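Long-range contacts in ABC-type branched-chain amino acid transport systems periplasmic component-like protein (Thermomonospora curvata, PDB 4N03), which probably captures fatty acids such as palmitic acid outside the cytoplasmic membrane and delivers them to an ABC transporter for uptake: residues I251-A257 / G274-T279; D169-Y175 / V223-S229; A239-R243 / A270-F275. All blocks are in the same frame, centred on the assembly; numbering follows the deposited sequence. Where two conformers were deposited one is given.

Contact 1 (I251-A257 / G274-T279); sequences ILGSNSA and GFFIAT. With PLM (palmitic acid), chain B.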
ATOM      1  N   ILE A 251      -8.239  10.003  15.861  1.00  9.99           N
ATOM      2  CA  ILE A 251      -7.144   9.964  14.926  1.00  9.53           C
ATOM      3  C   ILE A 251      -7.477   9.054  13.785  1.00 10.14           C
ATOM      4  O   ILE A 251      -7.906   7.918  14.017  1.00 11.48           O
ATOM      5  CB  ILE A 251      -5.814   9.537  15.601  1.00 11.07           C
ATOM      6  CG1 ILE A 251      -5.420  10.524  16.698  1.00 10.88           C
ATOM      7  CG2 ILE A 251      -4.719   9.432  14.586  1.00 10.96           C
ATOM      8  CD1 ILE A 251      -4.359  10.016  17.653  1.00 12.23           C
ATOM      9  N   LEU A 252      -7.311   9.515  12.551  1.00 10.20           N
ATOM     10  CA  LEU A 252      -7.538   8.736  11.346  1.00  9.81           C
ATOM     11  C   LEU A 252      -6.284   8.734  10.526  1.00  9.96           C
ATOM     12  O   LEU A 252      -5.813   9.794  10.104  1.00 10.29           O
ATOM     13  CB  LEU A 252      -8.698   9.343  10.543  1.00 11.65           C
ATOM     14  CG  LEU A 252      -9.011   8.680   9.205  1.00 12.53           C
ATOM     15  CD1 LEU A 252      -9.532   7.272   9.414  1.00 14.17           C
ATOM     16  CD2 LEU A 252      -9.944   9.551   8.395  1.00 14.29           C
ATOM     17  N   GLY A 253      -5.700   7.570  10.286  1.00 10.30           N
ATOM     18  CA  GLY A 253      -4.490   7.420   9.539  1.00  9.79           C
ATOM     19  C   GLY A 253      -4.669   6.831   8.175  1.00  8.68           C
ATOM     20  O   GLY A 253      -5.609   6.081   7.932  1.00  9.68           O
ATOM     21  N   SER A 254      -3.721   7.131   7.301  1.00  8.79           N
ATOM     22  CA  SER A 254      -3.588   6.458   6.052  1.00  9.36           C
ATOM     23  C   SER A 254      -3.088   5.005   6.326  1.00  9.48           C
ATOM     24  O   SER A 254      -2.726   4.639   7.427  1.00 10.18           O
ATOM     25  CB  SER A 254      -2.639   7.200   5.131  1.00  8.63           C
ATOM     26  OG  SER A 254      -3.113   8.492   4.784  1.00  9.87           O
ATOM     27  N   ASN A 255      -3.065   4.219   5.254  1.00  8.95           N
ATOM     28  CA  ASN A 255      -2.999   2.768   5.433  1.00  9.67           C
ATOM     29  C   ASN A 255      -1.735   2.224   6.040  1.00  9.07           C
ATOM     30  O   ASN A 255      -1.728   1.095   6.540  1.00 10.90           O
ATOM     31  CB  ASN A 255      -3.365   2.015   4.146  1.00  9.55           C
ATOM     32  CG  ASN A 255      -2.374   2.204   3.016  1.00 10.24           C
ATOM     33  OD1 ASN A 255      -1.188   2.306   3.251  1.00 12.71           O
ATOM     34  ND2 ASN A 255      -2.877   2.196   1.779  1.00 11.00           N
ATOM     35  N   SER A 256      -0.659   2.999   6.052  1.00  9.90           N
ATOM     36  CA  SER A 256       0.641   2.540   6.535  1.00 10.21           C
ATOM     37  C   SER A 256       1.039   3.182   7.840  1.00 10.27           C
ATOM     38  O   SER A 256       2.168   2.953   8.326  1.00 10.69           O
ATOM     39  CB  SER A 256       1.731   2.770   5.504  1.00  9.58           C
ATOM     40  OG  SER A 256       1.949   4.155   5.313  1.00 10.66           O
ATOM     41  N   ALA A 257       0.150   3.927   8.473  1.00 10.11           N
ATOM     42  CA  ALA A 257       0.451   4.668   9.701  1.00 10.28           C
ATOM     43  C   ALA A 257       0.259   3.778  10.947  1.00  9.94           C
ATOM     44  O   ALA A 257      -0.355   4.206  11.922  1.00 11.57           O
ATOM     45  CB  ALA A 257      -0.383   5.944   9.785  1.00 10.22           C
ATOM     46  N   GLY A 274      -9.598   4.983  19.863  1.00 11.24           N
ATOM     47  CA  GLY A 274      -9.549   6.331  19.298  1.00 10.50           C
ATOM     48  C   GLY A 274      -8.666   6.521  18.097  1.00  9.99           C
ATOM     49  O   GLY A 274      -8.497   7.682  17.686  1.00 10.51           O
ATOM     50  N   PHE A 275      -8.183   5.447  17.514  1.00 10.14           N
ATOM     51  CA  PHE A 275      -7.224   5.466  16.424  1.00  9.66           C
ATOM     52  C   PHE A 275      -7.699   4.519  15.333  1.00  9.38           C
ATOM     53  O   PHE A 275      -7.879   3.295  15.557  1.00 10.24           O
ATOM     54  CB  PHE A 275      -5.845   5.045  16.958  1.00 11.05           C
ATOM     55  CG  PHE A 275      -4.741   5.126  15.957  1.00 10.66           C
ATOM     56  CD1 PHE A 275      -4.528   4.104  15.082  1.00 11.92           C
ATOM     57  CD2 PHE A 275      -3.874   6.193  15.910  1.00 10.79           C
ATOM     58  CE1 PHE A 275      -3.530   4.127  14.168  1.00 14.02           C
ATOM     59  CE2 PHE A 275      -2.861   6.220  14.987  1.00 12.25           C
ATOM     60  CZ  PHE A 275      -2.693   5.212  14.084  1.00 12.67           C
ATOM     61  N   PHE A 276      -7.969   5.086  14.158  1.00  9.85           N
ATOM     62  CA  PHE A 276      -8.534   4.356  13.069  1.00 10.05           C
ATOM     63  C   PHE A 276      -7.659   4.501  11.835  1.00 10.02           C
ATOM     64  O   PHE A 276      -7.001   5.531  11.669  1.00 12.05           O
ATOM     65  CB  PHE A 276      -9.962   4.894  12.801  1.00 10.56           C
ATOM     66  CG  PHE A 276     -10.840   4.849  14.010  1.00 10.09           C
ATOM     67  CD1 PHE A 276     -11.406   3.640  14.392  1.00 10.83           C
ATOM     68  CD2 PHE A 276     -11.046   5.942  14.786  1.00 11.39           C
ATOM     69  CE1 PHE A 276     -12.193   3.549  15.507  1.00 12.38           C
ATOM     70  CE2 PHE A 276     -11.811   5.867  15.924  1.00 12.39           C
ATOM     71  CZ  PHE A 276     -12.393   4.662  16.283  1.00 12.49           C
ATOM     72  N   ILE A 277      -7.700   3.528  10.949  1.00  9.95           N
ATOM     73  CA  ILE A 277      -6.929   3.502   9.726  0.60 10.51           C
ATOM     74  C   ILE A 277      -7.849   3.262   8.550  1.00  9.34           C
ATOM     75  O   ILE A 277      -8.664   2.342   8.545  1.00  9.72           O
ATOM     76  CB  ILE A 277      -5.854   2.389   9.759  0.60 10.95           C
ATOM     77  CG1 ILE A 277      -4.809   2.612  10.863  0.60 12.79           C
ATOM     78  CG2 ILE A 277      -5.163   2.225   8.409  0.60 10.58           C
ATOM     79  CD1 ILE A 277      -3.885   3.806  10.610  0.60 13.26           C
ATOM     80  N   ALA A 278      -7.747   4.139   7.545  1.00  9.76           N
ATOM     81  CA  ALA A 278      -8.474   3.995   6.284  1.00  9.11           C
ATOM     82  C   ALA A 278      -7.578   3.242   5.311  1.00  9.15           C
ATOM     83  O   ALA A 278      -6.461   3.635   5.070  1.00 10.37           O
ATOM     84  CB  ALA A 278      -8.814   5.343   5.722  1.00  9.61           C
ATOM     85  N   THR A 279      -8.067   2.095   4.820  1.00  9.16           N
ATOM     86  CA  THR A 279      -7.268   1.257   3.963  1.00  9.09           C
ATOM     87  C   THR A 279      -8.140   0.427   3.051  1.00  9.11           C
ATOM     88  O   THR A 279      -9.192  -0.055   3.482  1.00  9.96           O
ATOM     89  CB  THR A 279      -6.391   0.300   4.813  1.00  9.70           C
ATOM     90  OG1 THR A 279      -5.672  -0.549   3.924  1.00 10.47           O
ATOM     91  CG2 THR A 279      -7.188  -0.525   5.808  1.00  9.63           C
TER
HETATM   92  C1  PLM B 601       4.121   5.848   0.489  1.00 10.49           C
HETATM   93  O1  PLM B 601       3.178   5.778  -0.342  1.00 10.86           O
HETATM   94  O2  PLM B 601       5.236   6.363   0.257  1.00 11.00           O
HETATM   95  C2  PLM B 601       3.969   5.114   1.801  1.00 12.83           C
HETATM   96  C3  PLM B 601       4.318   3.586   1.531  1.00 15.04           C
HETATM   97  C4  PLM B 601       3.997   2.688   2.704  1.00 15.32           C
HETATM   98  C5  PLM B 601       4.386   1.269   2.468  1.00 17.12           C
HETATM   99  C6  PLM B 601       4.025   0.220   3.541  1.00 17.77           C
HETATM  100  C7  PLM B 601       2.671  -0.408   3.234  1.00 19.80           C
HETATM  101  C8  PLM B 601       2.109  -1.309   4.299  1.00 22.46           C
HETATM  102  C9  PLM B 601       0.932  -2.166   3.873  1.00 24.37           C
HETATM  103  CA  PLM B 601      -0.460  -1.528   4.089  1.00 23.22           C
HETATM  104  CB  PLM B 601      -1.524  -2.406   3.318  1.00 24.01           C
HETATM  105  CC  PLM B 601      -2.395  -1.535   2.366  1.00 19.31           C
HETATM  106  CD  PLM B 601      -3.045  -2.302   1.234  1.00 17.40           C
HETATM  107  CE  PLM B 601      -3.882  -1.498   0.247  0.50 18.73           C
HETATM  108  CF  PLM B 601      -3.936  -2.202  -1.118  0.50 20.51           C
HETATM  109  CG  PLM B 601      -5.017  -3.262  -1.242  0.50 21.00           C
HETATM  110  O   HOH W   1      -5.051   5.230   3.265  1.00 10.04           O
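Apolar side chains fill both faces of this parallel strand pair, part of a beta-alpha-beta unit in the central sheet of a periplasmic-binding-protein lobe. On one face Ile251 CG2 lies 3.6 Å from Phe275 CD2; on the other, Leu252 CD1 is 4.2 Å from both Phe276 CB and Ala278 CB. Gly253 faces Ile277, and an ideal CB there would fall 2.8 Å from Ile277 CD1, a clash. The strand axes approach to 4.5 Å at 27°. Four backbone bonds set the parallel register: Ile251 N to Gly274 O (3.0 Å), Phe276 N to Ile251 O (2.8 Å), Gly253 N to Phe276 O (2.8 Å) and Ala278 N to Gly253 O (2.9 Å). Past Gly253 the chain leaves the sheet in a type I turn, Ser254 to Ala257, and a water joins Ala278 O to Asn255 N, weakly at the latter. The turn borders the ligand: Ser256 CB stands 3.6 Å from palmitic acid C4, and Asn255 CG 3.8 Å from its CC.

Contact 2 (D169-Y175 / V223-S229); sequences DKLGHVY and VDAILLS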
ATOM      1  N   ASP A 169     -16.539  21.866  11.805  1.00 12.90           N
ATOM      2  CA  ASP A 169     -15.365  21.391  12.552  1.00 12.15           C
ATOM      3  C   ASP A 169     -14.098  21.548  11.728  1.00 12.38           C
ATOM      4  O   ASP A 169     -14.116  21.795  10.517  1.00 13.43           O
ATOM      5  CB  ASP A 169     -15.544  19.934  12.975  1.00 12.93           C
ATOM      6  CG  ASP A 169     -16.451  19.756  14.181  1.00 14.04           C
ATOM      7  OD1 ASP A 169     -16.896  20.742  14.781  1.00 15.37           O
ATOM      8  OD2 ASP A 169     -16.658  18.552  14.515  1.00 15.32           O
ATOM      9  N   LYS A 170     -12.981  21.358  12.404  1.00 11.78           N
ATOM     10  CA  LYS A 170     -11.657  21.513  11.852  1.00 11.57           C
ATOM     11  C   LYS A 170     -10.870  20.187  11.920  1.00 10.94           C
ATOM     12  O   LYS A 170     -10.770  19.520  12.986  1.00 12.42           O
ATOM     13  CB  LYS A 170     -10.877  22.564  12.637  1.00 12.62           C
ATOM     14  CG  LYS A 170      -9.473  22.852  12.087  1.00 13.61           C
ATOM     15  CD  LYS A 170      -8.748  23.882  12.930  1.00 14.74           C
ATOM     16  CE  LYS A 170      -9.353  25.263  12.879  1.00 17.37           C
ATOM     17  NZ  LYS A 170      -8.531  26.220  13.714  1.00 19.75           N
ATOM     18  N   LEU A 171     -10.285  19.802  10.797  1.00  9.92           N
ATOM     19  CA  LEU A 171      -9.414  18.652  10.694  1.00 10.69           C
ATOM     20  C   LEU A 171      -7.991  19.119  10.680  1.00 11.50           C
ATOM     21  O   LEU A 171      -7.660  20.012   9.921  1.00 13.85           O
ATOM     22  CB  LEU A 171      -9.703  17.912   9.364  1.00 10.64           C
ATOM     23  CG  LEU A 171     -11.159  17.587   9.042  1.00 12.42           C
ATOM     24  CD1 LEU A 171     -11.224  16.924   7.676  1.00 12.51           C
ATOM     25  CD2 LEU A 171     -11.738  16.679  10.099  1.00 13.32           C
ATOM     26  N   GLY A 172      -7.126  18.488  11.479  1.00 10.25           N
ATOM     27  CA  GLY A 172      -5.697  18.716  11.392  1.00 10.30           C
ATOM     28  C   GLY A 172      -5.023  17.561  10.749  1.00 10.24           C
ATOM     29  O   GLY A 172      -5.076  16.464  11.322  1.00 14.35           O
ATOM     30  N   HIS A 173      -4.337  17.765   9.628  1.00  9.47           N
ATOM     31  CA  HIS A 173      -3.731  16.667   8.884  1.00  9.32           C
ATOM     32  C   HIS A 173      -2.233  16.816   8.875  1.00  9.71           C
ATOM     33  O   HIS A 173      -1.667  17.754   8.315  1.00 10.15           O
ATOM     34  CB  HIS A 173      -4.307  16.652   7.467  1.00  9.55           C
ATOM     35  CG  HIS A 173      -4.042  15.374   6.733  1.00  9.47           C
ATOM     36  ND1 HIS A 173      -4.771  15.026   5.631  1.00 10.18           N
ATOM     37  CD2 HIS A 173      -3.135  14.374   6.955  1.00  9.26           C
ATOM     38  CE1 HIS A 173      -4.316  13.866   5.186  1.00  9.24           C
ATOM     39  NE2 HIS A 173      -3.329  13.446   5.974  1.00  9.56           N
ATOM     40  N   VAL A 174      -1.566  15.894   9.566  1.00  9.50           N
ATOM     41  CA  VAL A 174      -0.130  15.787   9.613  1.00  9.86           C
ATOM     42  C   VAL A 174       0.277  14.875   8.491  1.00  9.10           C
ATOM     43  O   VAL A 174      -0.209  13.714   8.449  1.00  9.86           O
ATOM     44  CB  VAL A 174       0.326  15.200  10.974  1.00 10.18           C
ATOM     45  CG1 VAL A 174       1.837  14.995  10.999  1.00 12.08           C
ATOM     46  CG2 VAL A 174      -0.102  16.080  12.144  1.00 11.26           C
ATOM     47  N   TYR A 175       1.160  15.291   7.575  1.00  9.87           N
ATOM     48  CA  TYR A 175       1.373  14.502   6.361  1.00  9.31           C
ATOM     49  C   TYR A 175       2.800  14.537   5.908  1.00  9.52           C
ATOM     50  O   TYR A 175       3.436  15.634   5.895  1.00  9.77           O
ATOM     51  CB  TYR A 175       0.388  15.015   5.244  1.00  9.72           C
ATOM     52  CG  TYR A 175       0.709  16.406   4.718  1.00  9.43           C
ATOM     53  CD1 TYR A 175       0.287  17.552   5.369  1.00 10.28           C
ATOM     54  CD2 TYR A 175       1.501  16.542   3.596  1.00  9.67           C
ATOM     55  CE1 TYR A 175       0.656  18.829   4.890  1.00 10.82           C
ATOM     56  CE2 TYR A 175       1.850  17.820   3.124  1.00 10.78           C
ATOM     57  CZ  TYR A 175       1.443  18.939   3.782  1.00 10.88           C
ATOM     58  OH  TYR A 175       1.858  20.198   3.320  1.00 12.05           O
ATOM     59  N   VAL A 223      -8.243  21.602  16.900  1.00 14.28           N
ATOM     60  CA  VAL A 223      -8.828  20.732  15.890  1.00 13.02           C
ATOM     61  C   VAL A 223      -9.846  19.778  16.531  1.00 12.01           C
ATOM     62  O   VAL A 223      -9.798  19.497  17.731  1.00 13.75           O
ATOM     63  CB  VAL A 223      -7.745  19.930  15.121  1.00 11.87           C
ATOM     64  CG1 VAL A 223      -6.744  20.863  14.471  1.00 12.56           C
ATOM     65  CG2 VAL A 223      -7.052  18.894  15.999  1.00 12.35           C
ATOM     66  N   ASP A 224     -10.743  19.253  15.730  1.00 11.69           N
ATOM     67  CA  ASP A 224     -11.735  18.289  16.143  1.00 11.82           C
ATOM     68  C   ASP A 224     -11.394  16.861  15.775  1.00 10.90           C
ATOM     69  O   ASP A 224     -11.978  15.944  16.346  1.00 12.22           O
ATOM     70  CB  ASP A 224     -13.061  18.695  15.551  1.00 11.73           C
ATOM     71  CG  ASP A 224     -13.450  20.087  15.996  1.00 13.46           C
ATOM     72  OD1 ASP A 224     -13.769  20.238  17.205  1.00 15.79           O
ATOM     73  OD2 ASP A 224     -13.432  21.041  15.173  1.00 13.52           O
ATOM     74  N   ALA A 225     -10.491  16.683  14.834  1.00 11.25           N
ATOM     75  CA  ALA A 225     -10.041  15.362  14.440  1.00 10.89           C
ATOM     76  C   ALA A 225      -8.658  15.524  13.916  1.00 11.09           C
ATOM     77  O   ALA A 225      -8.284  16.580  13.399  1.00 11.76           O
ATOM     78  CB  ALA A 225     -10.956  14.753  13.365  1.00 11.81           C
ATOM     79  N   ILE A 226      -7.848  14.472  14.067  1.00 10.71           N
ATOM     80  CA  ILE A 226      -6.443  14.462  13.672  1.00 10.49           C
ATOM     81  C   ILE A 226      -6.284  13.430  12.591  1.00 10.61           C
ATOM     82  O   ILE A 226      -6.611  12.258  12.818  1.00 11.30           O
ATOM     83  CB  ILE A 226      -5.529  14.119  14.866  1.00 11.09           C
ATOM     84  CG1 ILE A 226      -5.690  15.160  15.992  1.00 12.03           C
ATOM     85  CG2 ILE A 226      -4.084  14.006  14.423  1.00 13.07           C
ATOM     86  CD1 ILE A 226      -5.061  14.726  17.309  1.00 15.22           C
ATOM     87  N   LEU A 227      -5.739  13.780  11.452  1.00  9.86           N
ATOM     88  CA  LEU A 227      -5.463  12.884  10.341  1.00  9.30           C
ATOM     89  C   LEU A 227      -3.967  12.776  10.201  1.00  9.89           C
ATOM     90  O   LEU A 227      -3.237  13.742  10.435  1.00  9.98           O
ATOM     91  CB  LEU A 227      -6.088  13.396   9.039  1.00  9.42           C
ATOM     92  CG  LEU A 227      -7.580  13.105   8.853  1.00 11.89           C
ATOM     93  CD1 LEU A 227      -8.490  13.501  10.000  1.00 13.86           C
ATOM     94  CD2 LEU A 227      -8.041  13.764   7.558  1.00 12.81           C
ATOM     95  N   LEU A 228      -3.508  11.565   9.858  1.00  9.32           N
ATOM     96  CA  LEU A 228      -2.077  11.281   9.807  1.00  9.30           C
ATOM     97  C   LEU A 228      -1.733  10.475   8.584  1.00  9.39           C
ATOM     98  O   LEU A 228      -2.195   9.346   8.429  1.00 10.45           O
ATOM     99  CB  LEU A 228      -1.616  10.539  11.048  1.00 10.03           C
ATOM    100  CG  LEU A 228      -0.127  10.205  11.127  1.00 11.20           C
ATOM    101  CD1 LEU A 228       0.751  11.452  11.144  1.00 11.23           C
ATOM    102  CD2 LEU A 228       0.206   9.340  12.325  1.00 12.11           C
ATOM    103  N   SER A 229      -0.840  10.995   7.759  1.00  8.92           N
ATOM    104  CA  SER A 229      -0.274  10.266   6.638  1.00  8.97           C
ATOM    105  C   SER A 229       1.212  10.225   6.800  1.00  9.02           C
ATOM    106  O   SER A 229       1.954  11.126   6.441  1.00 10.29           O
ATOM    107  CB  SER A 229      -0.688  10.901   5.312  1.00  9.86           C
ATOM    108  OG  SER A 229      -2.095  11.017   5.219  1.00  9.96           O
TER
HETATM  109  O   HOH W   2     -16.352  21.408  17.604  1.00 42.30           O
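At the entrance to this parallel pair, inside the alpha/beta sheet of a periplasmic-binding-protein lobe, two like-charged carboxylates lie close, Asp169 OD1 being 3.5 Å from Asp224 OD2. A water bridges them, donating to Asp169 OD1 and Asp224 OD1, and Lys166 forms a salt bridge with Asp169. Lys170 is held at both backbone ends by Asp224: Lys170 N donates to Asp224 OD2 (2.8 Å), and Lys170 O accepts from Asp224 N (2.8 Å), with a weak second bond from Ala225 N at 3.4 Å. Leu171 sends CD2 to 3.9 Å from Ala225 CB. Gly172 then carries the regular alternation, its N bonded to Ala225 O (2.9 Å) and its O to Leu227 N (2.8 Å); an ideal CB would sit a tight 3.0 Å from Val223 CG1. His173 lays its ring against Leu227 CB in a CH-pi contact, 3.8 Å from the centroid and 17° off the normal, while at the imidazole edge His173 NE2 and Ser229 OG are hydrogen-bonded at 2.8 Å. Val174 continues the pairing, N to Leu227 O and O to Ser229 N, both 2.9 Å, while its CG1 packs 3.7 Å from Leu228 CD1. Last comes Tyr175, whose CA contacts Ser229 O at 3.4 Å.

Contact 3 (A239-R243 / A270-F275); sequences AGIAR and ALVEGF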
ATOM      1  N   ALA A 239       0.072   9.669  18.534  1.00 11.14           N
ATOM      2  CA  ALA A 239      -1.038   9.172  19.334  1.00 12.06           C
ATOM      3  C   ALA A 239      -0.675   9.217  20.799  1.00 11.20           C
ATOM      4  O   ALA A 239      -1.444   9.659  21.630  1.00 11.57           O
ATOM      5  CB  ALA A 239      -1.428   7.746  18.902  1.00 12.41           C
ATOM      6  N   GLY A 240       0.523   8.731  21.136  1.00 11.46           N
ATOM      7  CA  GLY A 240       0.920   8.728  22.537  1.00 11.51           C
ATOM      8  C   GLY A 240       0.993  10.107  23.133  1.00 11.77           C
ATOM      9  O   GLY A 240       0.480  10.348  24.229  1.00 12.22           O
ATOM     10  N   ILE A 241       1.622  11.053  22.435  1.00 11.46           N
ATOM     11  CA  ILE A 241       1.722  12.389  22.971  1.00 12.01           C
ATOM     12  C   ILE A 241       0.328  13.033  23.089  1.00 10.38           C
ATOM     13  O   ILE A 241      -0.006  13.662  24.083  1.00 11.67           O
ATOM     14  CB  ILE A 241       2.717  13.235  22.173  1.00 12.30           C
ATOM     15  CG1 ILE A 241       4.116  12.656  22.244  1.00 13.92           C
ATOM     16  CG2 ILE A 241       2.710  14.663  22.668  1.00 14.20           C
ATOM     17  CD1 ILE A 241       5.026  13.243  21.189  1.00 18.83           C
ATOM     18  N   ALA A 242      -0.499  12.901  22.048  1.00 11.58           N
ATOM     19  CA  ALA A 242      -1.835  13.487  22.100  1.00 11.51           C
ATOM     20  C   ALA A 242      -2.599  12.997  23.308  1.00 10.51           C
ATOM     21  O   ALA A 242      -3.193  13.784  24.049  1.00 11.19           O
ATOM     22  CB  ALA A 242      -2.622  13.175  20.829  1.00 11.97           C
ATOM     23  N   ARG A 243      -2.587  11.656  23.553  1.00 10.80           N
ATOM     24  CA  ARG A 243      -3.385  11.171  24.662  1.00 11.36           C
ATOM     25  C   ARG A 243      -2.785  11.570  26.007  1.00 11.46           C
ATOM     26  O   ARG A 243      -3.528  11.857  26.933  1.00 12.71           O
ATOM     27  CB  ARG A 243      -3.561   9.649  24.576  1.00 12.05           C
ATOM     28  CG  ARG A 243      -4.227   9.211  23.276  1.00 12.05           C
ATOM     29  CD  ARG A 243      -5.515   9.941  22.978  1.00 11.92           C
ATOM     30  NE  ARG A 243      -6.081   9.459  21.723  1.00 11.59           N
ATOM     31  CZ  ARG A 243      -6.838  10.175  20.899  1.00 11.16           C
ATOM     32  NH1 ARG A 243      -7.145  11.443  21.162  1.00 11.84           N
ATOM     33  NH2 ARG A 243      -7.266   9.617  19.793  1.00 11.45           N
ATOM     34  N   ALA A 270      -2.728   4.099  23.372  1.00 12.26           N
ATOM     35  CA  ALA A 270      -3.083   5.204  22.465  1.00 12.58           C
ATOM     36  C   ALA A 270      -3.364   4.747  21.037  1.00 10.75           C
ATOM     37  O   ALA A 270      -3.761   5.591  20.213  1.00 12.22           O
ATOM     38  CB  ALA A 270      -1.966   6.224  22.451  1.00 13.96           C
ATOM     39  N   LEU A 271      -3.257   3.447  20.781  1.00 11.31           N
ATOM     40  CA  LEU A 271      -3.547   2.909  19.476  1.00 11.18           C
ATOM     41  C   LEU A 271      -4.791   2.038  19.468  1.00 11.61           C
ATOM     42  O   LEU A 271      -5.445   1.917  18.434  1.00 11.99           O
ATOM     43  CB  LEU A 271      -2.350   2.129  18.917  1.00 11.65           C
ATOM     44  CG  LEU A 271      -1.114   3.011  18.716  1.00 11.87           C
ATOM     45  CD1 LEU A 271       0.072   2.100  18.493  1.00 13.60           C
ATOM     46  CD2 LEU A 271      -1.320   4.038  17.586  1.00 13.26           C
ATOM     47  N   VAL A 272      -5.161   1.408  20.598  1.00 11.40           N
ATOM     48  CA  VAL A 272      -6.273   0.445  20.614  1.00 11.15           C
ATOM     49  C   VAL A 272      -7.617   1.050  20.965  1.00 11.37           C
ATOM     50  O   VAL A 272      -8.629   0.357  20.985  1.00 11.30           O
ATOM     51  CB  VAL A 272      -5.972  -0.776  21.495  1.00 12.46           C
ATOM     52  CG1 VAL A 272      -4.766  -1.548  20.970  1.00 12.65           C
ATOM     53  CG2 VAL A 272      -5.843  -0.378  22.947  1.00 13.16           C
ATOM     54  N   GLU A 273      -7.621   2.355  21.205  1.00 11.54           N
ATOM     55  CA  GLU A 273      -8.859   3.140  21.228  1.00 11.55           C
ATOM     56  C   GLU A 273      -8.620   4.502  20.613  1.00 10.57           C
ATOM     57  O   GLU A 273      -7.568   5.060  20.808  1.00 12.63           O
ATOM     58  CB  GLU A 273      -9.437   3.327  22.630  1.00 15.24           C
ATOM     59  CG  GLU A 273      -8.586   4.081  23.576  1.00 19.60           C
ATOM     60  CD  GLU A 273      -9.277   4.397  24.909  1.00 22.46           C
ATOM     61  OE1 GLU A 273     -10.424   4.881  24.928  1.00 24.21           O
ATOM     62  OE2 GLU A 273      -8.625   4.226  25.956  1.00 27.06           O
ATOM     63  N   GLY A 274      -9.598   4.983  19.863  1.00 11.24           N
ATOM     64  CA  GLY A 274      -9.549   6.331  19.298  1.00 10.50           C
ATOM     65  C   GLY A 274      -8.666   6.521  18.097  1.00  9.99           C
ATOM     66  O   GLY A 274      -8.497   7.682  17.686  1.00 10.51           O
ATOM     67  N   PHE A 275      -8.183   5.447  17.514  1.00 10.14           N
ATOM     68  CA  PHE A 275      -7.224   5.466  16.424  1.00  9.66           C
ATOM     69  C   PHE A 275      -7.699   4.519  15.333  1.00  9.38           C
ATOM     70  O   PHE A 275      -7.879   3.295  15.557  1.00 10.24           O
ATOM     71  CB  PHE A 275      -5.845   5.045  16.958  1.00 11.05           C
ATOM     72  CG  PHE A 275      -4.741   5.126  15.957  1.00 10.66           C
ATOM     73  CD1 PHE A 275      -4.528   4.104  15.082  1.00 11.92           C
ATOM     74  CD2 PHE A 275      -3.874   6.193  15.910  1.00 10.79           C
ATOM     75  CE1 PHE A 275      -3.530   4.127  14.168  1.00 14.02           C
ATOM     76  CE2 PHE A 275      -2.861   6.220  14.987  1.00 12.25           C
ATOM     77  CZ  PHE A 275      -2.693   5.212  14.084  1.00 12.67           C
TER
HETATM   78  O   HOH W   3      -5.927   7.083  20.128  1.00 12.81           O
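Small residues let helix 232-244 sit close to the helix-to-strand connection of the next beta-alpha-beta unit (251-253, 268-271, 275-279) in this alpha/beta lobe. The main bump is the methyl of Ala270, which enters a shallow hollow on the helix: its CB lies 3.9 Å from Ala239 CB, 3.8 Å from Gly240 N and 3.8 Å from Arg243 CG. In return, the Ala239 methyl fits a hollow lined by the backbone and side chains of the other segment, since Ala239 CB is 3.4 Å from Ala270 O, 3.9 Å from Leu271 CD2 and 4.2 Å from Phe275 CD2. Farther along the helix, Arg243 reaches across toward Gly274, where Arg243 NH2 lies 3.1 Å from Gly274 O. An ideal CB on Gly274 would clash at 3.0 Å from Arg243 NH2, and the phi of Gly274, 77°, by itself favours glycine. A water fills the gap beneath the arginine, accepting from Arg243 NE (2.9 Å) and donating to Ala270 O (2.6 Å) and Glu273 O (2.7 Å). With the hydrogen bonds from Arg243 NH1 to the carbonyls of Met247 and Gln249, this chemistry implies that one arginine ties helix 232-244 to the loops leading into two successive strands.

Contacts 1 and 2 belong to one sheet, where strands 225-229 and 251-253 are neighbours: their centres are 11 Å apart, and Leu252 N approaches Ile226 O and Ser254 OG approaches Ser229 OG, each at 2.8 Å, as probable hydrogen bonds. Contact 3 shares Gly274 and Phe275 with contact 1 and packs helix 232-244 over the same sheet, with Ile251 CD1 3.6 Å from Arg243 NH2 and 3.8 Å from Ala239 CA. Contacts 2 and 3 do not touch; their nearest atoms are about 5 Å apart. Palmitic acid directly meets contact 1, while the side chains of Ser229 in contact 2 and Phe275 in contact 3 lie about 8 and 12 Å from it.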